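Local coordinates for lipoate-protein ligase 1 (Plasmodium falciparum, PDB 5T8U), which belongs to the lipoate-protein ligase family and holds lipoic acid in a pocket of its LplA/LipB-type catalytic domain, at residues Q20-N25 with G86-R91; S64-K69 with A90-G95. All coordinates share one frame; numbering follows the deposited sequence.

In the fold
Both contacts are built on the small mixed sheet in which strand 64-66 lies between strands 88-90 and 99-101, within the catalytic domain. Along the chain, helix 22-34 comes first, then strand 64-66, then strand 88-90 and the loop that follows it. Interaction 1 lays the start of the helix against strand 88-90; interaction 2 pairs the end of that strand and the loop after it with residues 64-69. Their centres are about 10 Å apart, and they share Ala90 and Arg91. Ile22 CD1 of interaction 1 also packs on Ile66 CG1 of interaction 2, at 3.6 Å. Helix start, sheet and loop thus meet beside the lipoic acid, which Arg92 of interaction 2 touches.

Interaction 1: Q20-N25 with G86-R91; sequences QNIHFN and GVLVAR
The first turn of helix 22-34 packs here against strand 88-90, an edge strand of a three-stranded mixed sheet. Asn21 is the N-cap: with CG anti to its backbone N (chi1 178°), its OD1 accepts from Phe24 N at 2.8 Å, in the carbonyl plane and on a lone pair. The other branch, ND2, lies 3.6 Å from Leu88 CD1, the two side chains crossing at about a right angle. Ile22 points at the strand, its CG1 3.9 Å from Ala90 CB and its CG2 4.3 Å from Leu88 CB. That same CG2 covers one face of the His23 ring, offset toward the rim. The ring meets the strand edge-on: CD2 sits 3.5 Å from Ala90 CB, and NE2 donates to Val89 O at 2.7 Å (157° at the hydrogen). Val89 O lies almost in the ring plane, but NE2 stands above the plane of that carbonyl, not on a lone pair. Tyr262 and Lys266 of helix 256-266 also touch the His23 side chain. Because NE2 is a donor here, it carries a proton, and the nearby helix N-terminus would probably disfavour a second one on the ring; the short bond ties down a strand carbonyl that strand 64-66 does not use.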
loop_
_atom_site.group_PDB
_atom_site.type_symbol
_atom_site.label_atom_id
_atom_site.label_comp_id
_atom_site.label_asym_id
_atom_site.label_seq_id
_atom_site.Cartn_x
_atom_site.Cartn_y
_atom_site.Cartn_z
ATOM N N GLN A 20 8.050 12.113 10.311
ATOM C CA GLN A 20 8.564 10.749 10.368
ATOM C C GLN A 20 7.669 9.831 11.195
ATOM O O GLN A 20 8.134 8.790 11.674
ATOM C CB GLN A 20 9.990 10.745 10.923
ATOM C CG GLN A 20 10.962 11.575 10.093
ATOM C CD GLN A 20 12.370 11.569 10.654
ATOM O OE1 GLN A 20 12.575 11.358 11.849
ATOM N NE2 GLN A 20 13.351 11.794 9.787
ATOM N N ASN A 21 6.398 10.183 11.368
ATOM C CA ASN A 21 5.443 9.346 12.081
ATOM C C ASN A 21 4.610 8.567 11.071
ATOM O O ASN A 21 4.043 9.153 10.143
ATOM C CB ASN A 21 4.537 10.189 12.979
ATOM C CG ASN A 21 3.498 9.356 13.705
ATOM O OD1 ASN A 21 2.389 9.158 13.208
ATOM N ND2 ASN A 21 3.854 8.859 14.884
ATOM N N ILE A 22 4.539 7.247 11.257
ATOM C CA ILE A 22 3.850 6.397 10.289
ATOM C C ILE A 22 2.381 6.789 10.179
ATOM O O ILE A 22 1.820 6.846 9.077
ATOM C CB ILE A 22 4.019 4.910 10.663
ATOM C CG1 ILE A 22 3.308 4.008 9.648
ATOM C CG2 ILE A 22 3.493 4.630 12.070
ATOM C CD1 ILE A 22 3.823 4.140 8.226
ATOM N N HIS A 23 1.733 7.067 11.312
ATOM C CA HIS A 23 0.325 7.447 11.280
ATOM C C HIS A 23 0.137 8.796 10.601
ATOM O O HIS A 23 -0.815 8.987 9.835
ATOM C CB HIS A 23 -0.243 7.480 12.699
ATOM C CG HIS A 23 -0.061 6.198 13.449
ATOM N ND1 HIS A 23 0.321 6.159 14.774
ATOM C CD2 HIS A 23 -0.208 4.910 13.062
ATOM C CE1 HIS A 23 0.402 4.901 15.169
ATOM N NE2 HIS A 23 0.087 4.123 14.148
ATOM N N PHE A 24 1.040 9.742 10.866
ATOM C CA PHE A 24 0.938 11.062 10.258
ATOM C C PHE A 24 1.075 10.976 8.743
ATOM O O PHE A 24 0.241 11.504 7.997
ATOM C CB PHE A 24 2.007 11.985 10.848
ATOM C CG PHE A 24 1.790 13.437 10.544
ATOM C CD1 PHE A 24 1.041 14.231 11.396
ATOM C CD2 PHE A 24 2.335 14.010 9.408
ATOM C CE1 PHE A 24 0.838 15.567 11.120
ATOM C CE2 PHE A 24 2.137 15.348 9.127
ATOM C CZ PHE A 24 1.386 16.126 9.985
ATOM N N ASN A 25 2.124 10.299 8.270
ATOM C CA ASN A 25 2.355 10.202 6.831
ATOM C C ASN A 25 1.271 9.379 6.148
ATOM O O ASN A 25 0.887 9.676 5.011
ATOM C CB ASN A 25 3.731 9.599 6.556
ATOM C CG ASN A 25 4.861 10.507 6.991
ATOM O OD1 ASN A 25 4.726 11.730 6.979
ATOM N ND2 ASN A 25 5.987 9.912 7.371
ATOM N N GLY A 86 9.631 -0.233 21.843
ATOM C CA GLY A 86 9.068 1.065 21.503
ATOM C C GLY A 86 8.866 1.274 20.017
ATOM O O GLY A 86 9.183 2.350 19.496
ATOM N N VAL A 87 8.346 0.267 19.322
ATOM C CA VAL A 87 8.058 0.355 17.894
ATOM C C VAL A 87 6.574 0.644 17.718
ATOM O O VAL A 87 5.726 0.032 18.380
ATOM C CB VAL A 87 8.465 -0.940 17.163
ATOM C CG1 VAL A 87 8.011 -0.918 15.704
ATOM C CG2 VAL A 87 9.973 -1.139 17.244
ATOM N N LEU A 88 6.261 1.580 16.827
ATOM C CA LEU A 88 4.876 1.937 16.561
ATOM C C LEU A 88 4.225 0.892 15.665
ATOM O O LEU A 88 4.896 0.187 14.907
ATOM C CB LEU A 88 4.797 3.316 15.906
ATOM C CG LEU A 88 5.407 4.461 16.722
ATOM C CD1 LEU A 88 5.408 5.756 15.923
ATOM C CD2 LEU A 88 4.661 4.645 18.036
ATOM N N VAL A 89 2.903 0.788 15.768
ATOM C CA VAL A 89 2.121 -0.189 15.020
ATOM C C VAL A 89 1.062 0.553 14.220
ATOM O O VAL A 89 0.477 1.530 14.704
ATOM C CB VAL A 89 1.474 -1.230 15.959
ATOM C CG1 VAL A 89 0.607 -2.210 15.176
ATOM C CG2 VAL A 89 2.548 -1.976 16.741
ATOM N N ALA A 90 0.817 0.092 12.996
ATOM C CA ALA A 90 -0.166 0.730 12.135
ATOM C C ALA A 90 -0.760 -0.298 11.182
ATOM O O ALA A 90 -0.178 -1.356 10.929
ATOM C CB ALA A 90 0.450 1.890 11.347
ATOM N N ARG A 91 -1.938 0.035 10.661
ATOM C CA ARG A 91 -2.620 -0.765 9.652
ATOM C C ARG A 91 -2.950 0.145 8.479
ATOM O O ARG A 91 -3.679 1.129 8.643
ATOM C CB ARG A 91 -3.892 -1.409 10.215
ATOM C CG ARG A 91 -4.740 -2.150 9.181
ATOM C CD ARG A 91 -6.051 -2.628 9.787
ATOM N NE ARG A 91 -5.840 -3.592 10.866
ATOM C CZ ARG A 91 -5.838 -4.915 10.717
ATOM N NH1 ARG A 91 -6.036 -5.466 9.526
ATOM N NH2 ARG A 91 -5.633 -5.694 11.769
#

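Interaction 2: S64-K69 with A90-G95; sequences SIIIGK and ARRFTG
Arg92 leaves its backbone with CG in the crowded position between N and the carbonyl carbon (chi1 55°), then runs extended as far as NE. CB and CG pass Ile66 CG2, CG at 3.8 Å, the two side chains crossing at about a right angle; CG is also 3.9 Å from Gly68 CA. NE and NH1 both donate side-on to Gly95 O, at 3.3 and 3.2 Å, with that oxygen in the guanidinium plane and the donors above the carbonyl plane. NH1 also makes a hydrogen bond to Gly97 O, while NH2 makes a weak one to Ile66 O at 3.2 Å. Gly68 CA lies over the centre of one guanidinium face. At the start of the contact the main chains pair in parallel, Ile66 with Ala90: Ala90 N donates to Ile65 O at 2.9 Å and Ile67 N to Ala90 O at 3.0 Å. Further along, Lys69 N donates to Thr94 O at 3.0 Å, nearly straight at 170°. Arg91 takes a different course, hydrogen-bonding to Cys271 O through NH2 and, weakly, to Lys69 O through NH1. Carbonyl oxygens thus fix the rotation of the buried Arg92 guanidinium beside the lipoic acid; they would stabilise its positive charge without cancelling it, so it could polarise groups in the pocket.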
loop_
_atom_site.group_PDB
_atom_site.type_symbol
_atom_site.label_atom_id
_atom_site.label_comp_id
_atom_site.label_asym_id
_atom_site.label_seq_id
_atom_site.Cartn_x
_atom_site.Cartn_y
_atom_site.Cartn_z
ATOM N N SER A 64 8.758 1.204 12.827
ATOM C CA SER A 64 7.328 0.937 12.757
ATOM C C SER A 64 7.074 -0.446 12.174
ATOM O O SER A 64 7.917 -1.019 11.480
ATOM C CB SER A 64 6.607 1.992 11.908
ATOM O OG SER A 64 7.002 3.301 12.275
ATOM N N ILE A 65 5.888 -0.973 12.475
ATOM C CA ILE A 65 5.350 -2.178 11.852
ATOM C C ILE A 65 4.026 -1.792 11.211
ATOM O O ILE A 65 3.107 -1.334 11.903
ATOM C CB ILE A 65 5.145 -3.319 12.861
ATOM C CG1 ILE A 65 6.442 -3.636 13.611
ATOM C CG2 ILE A 65 4.613 -4.572 12.157
ATOM C CD1 ILE A 65 7.552 -4.176 12.735
ATOM N N ILE A 66 3.926 -1.968 9.896
ATOM C CA ILE A 66 2.704 -1.682 9.156
ATOM C C ILE A 66 2.165 -3.010 8.645
ATOM O O ILE A 66 2.866 -3.748 7.942
ATOM C CB ILE A 66 2.946 -0.689 8.011
ATOM C CG1 ILE A 66 3.618 0.582 8.543
ATOM C CG2 ILE A 66 1.627 -0.313 7.351
ATOM C CD1 ILE A 66 5.137 0.522 8.609
ATOM N N ILE A 67 0.916 -3.310 8.997
ATOM C CA ILE A 67 0.367 -4.653 8.856
ATOM C C ILE A 67 -0.244 -4.840 7.473
ATOM O O ILE A 67 0.333 -5.514 6.613
ATOM C CB ILE A 67 -0.671 -4.926 9.962
ATOM C CG1 ILE A 67 -0.034 -4.764 11.344
ATOM C CG2 ILE A 67 -1.242 -6.320 9.822
ATOM C CD1 ILE A 67 -1.027 -4.778 12.489
ATOM N N GLY A 68 -1.416 -4.254 7.253
ATOM C CA GLY A 68 -2.178 -4.498 6.043
ATOM C C GLY A 68 -3.663 -4.538 6.335
ATOM O O GLY A 68 -4.077 -5.042 7.383
ATOM N N LYS A 69 -4.475 -4.016 5.414
ATOM C CA LYS A 69 -5.892 -3.812 5.700
ATOM C C LYS A 69 -6.582 -5.087 6.164
ATOM O O LYS A 69 -7.521 -5.026 6.966
ATOM C CB LYS A 69 -6.601 -3.259 4.461
ATOM C CG LYS A 69 -8.115 -3.245 4.583
ATOM C CD LYS A 69 -8.766 -2.410 3.497
ATOM C CE LYS A 69 -10.070 -3.040 3.033
ATOM N NZ LYS A 69 -10.909 -2.093 2.249
ATOM N N ALA A 90 0.817 0.092 12.996
ATOM C CA ALA A 90 -0.166 0.730 12.135
ATOM C C ALA A 90 -0.760 -0.298 11.182
ATOM O O ALA A 90 -0.178 -1.356 10.929
ATOM C CB ALA A 90 0.450 1.890 11.347
ATOM N N ARG A 91 -1.938 0.035 10.661
ATOM C CA ARG A 91 -2.620 -0.765 9.652
ATOM C C ARG A 91 -2.950 0.145 8.479
ATOM O O ARG A 91 -3.679 1.129 8.643
ATOM C CB ARG A 91 -3.892 -1.409 10.215
ATOM C CG ARG A 91 -4.740 -2.150 9.181
ATOM C CD ARG A 91 -6.051 -2.628 9.787
ATOM N NE ARG A 91 -5.840 -3.592 10.866
ATOM C CZ ARG A 91 -5.838 -4.915 10.717
ATOM N NH1 ARG A 91 -6.036 -5.466 9.526
ATOM N NH2 ARG A 91 -5.633 -5.694 11.769
ATOM N N ARG A 92 -2.413 -0.179 7.308
ATOM C CA ARG A 92 -2.630 0.635 6.125
ATOM C C ARG A 92 -3.938 0.243 5.441
ATOM O O ARG A 92 -4.611 -0.719 5.820
ATOM C CB ARG A 92 -1.452 0.498 5.160
ATOM C CG ARG A 92 -1.139 -0.932 4.755
ATOM C CD ARG A 92 0.022 -1.001 3.780
ATOM N NE ARG A 92 0.255 -2.369 3.322
ATOM C CZ ARG A 92 1.035 -3.254 3.938
ATOM N NH1 ARG A 92 1.172 -4.473 3.437
ATOM N NH2 ARG A 92 1.679 -2.928 5.050
ATOM N N PHE A 93 -4.299 1.013 4.415
ATOM C CA PHE A 93 -5.536 0.797 3.679
ATOM C C PHE A 93 -5.368 -0.131 2.485
ATOM O O PHE A 93 -6.372 -0.531 1.887
ATOM C CB PHE A 93 -6.101 2.139 3.201
ATOM C CG PHE A 93 -6.463 3.078 4.318
ATOM C CD1 PHE A 93 -7.248 2.649 5.375
ATOM C CD2 PHE A 93 -6.011 4.390 4.315
ATOM C CE1 PHE A 93 -7.581 3.509 6.405
ATOM C CE2 PHE A 93 -6.340 5.254 5.344
ATOM C CZ PHE A 93 -7.126 4.813 6.389
ATOM N N THR A 94 -4.138 -0.485 2.127
ATOM C CA THR A 94 -3.875 -1.375 1.011
ATOM C C THR A 94 -3.665 -2.800 1.519
ATOM O O THR A 94 -3.658 -3.067 2.723
ATOM C CB THR A 94 -2.652 -0.901 0.220
ATOM O OG1 THR A 94 -1.493 -0.935 1.063
ATOM C CG2 THR A 94 -2.856 0.512 -0.298
ATOM N N GLY A 95 -3.490 -3.728 0.578
ATOM C CA GLY A 95 -3.186 -5.102 0.911
ATOM C C GLY A 95 -1.694 -5.334 1.064
ATOM O O GLY A 95 -0.876 -4.417 1.002
#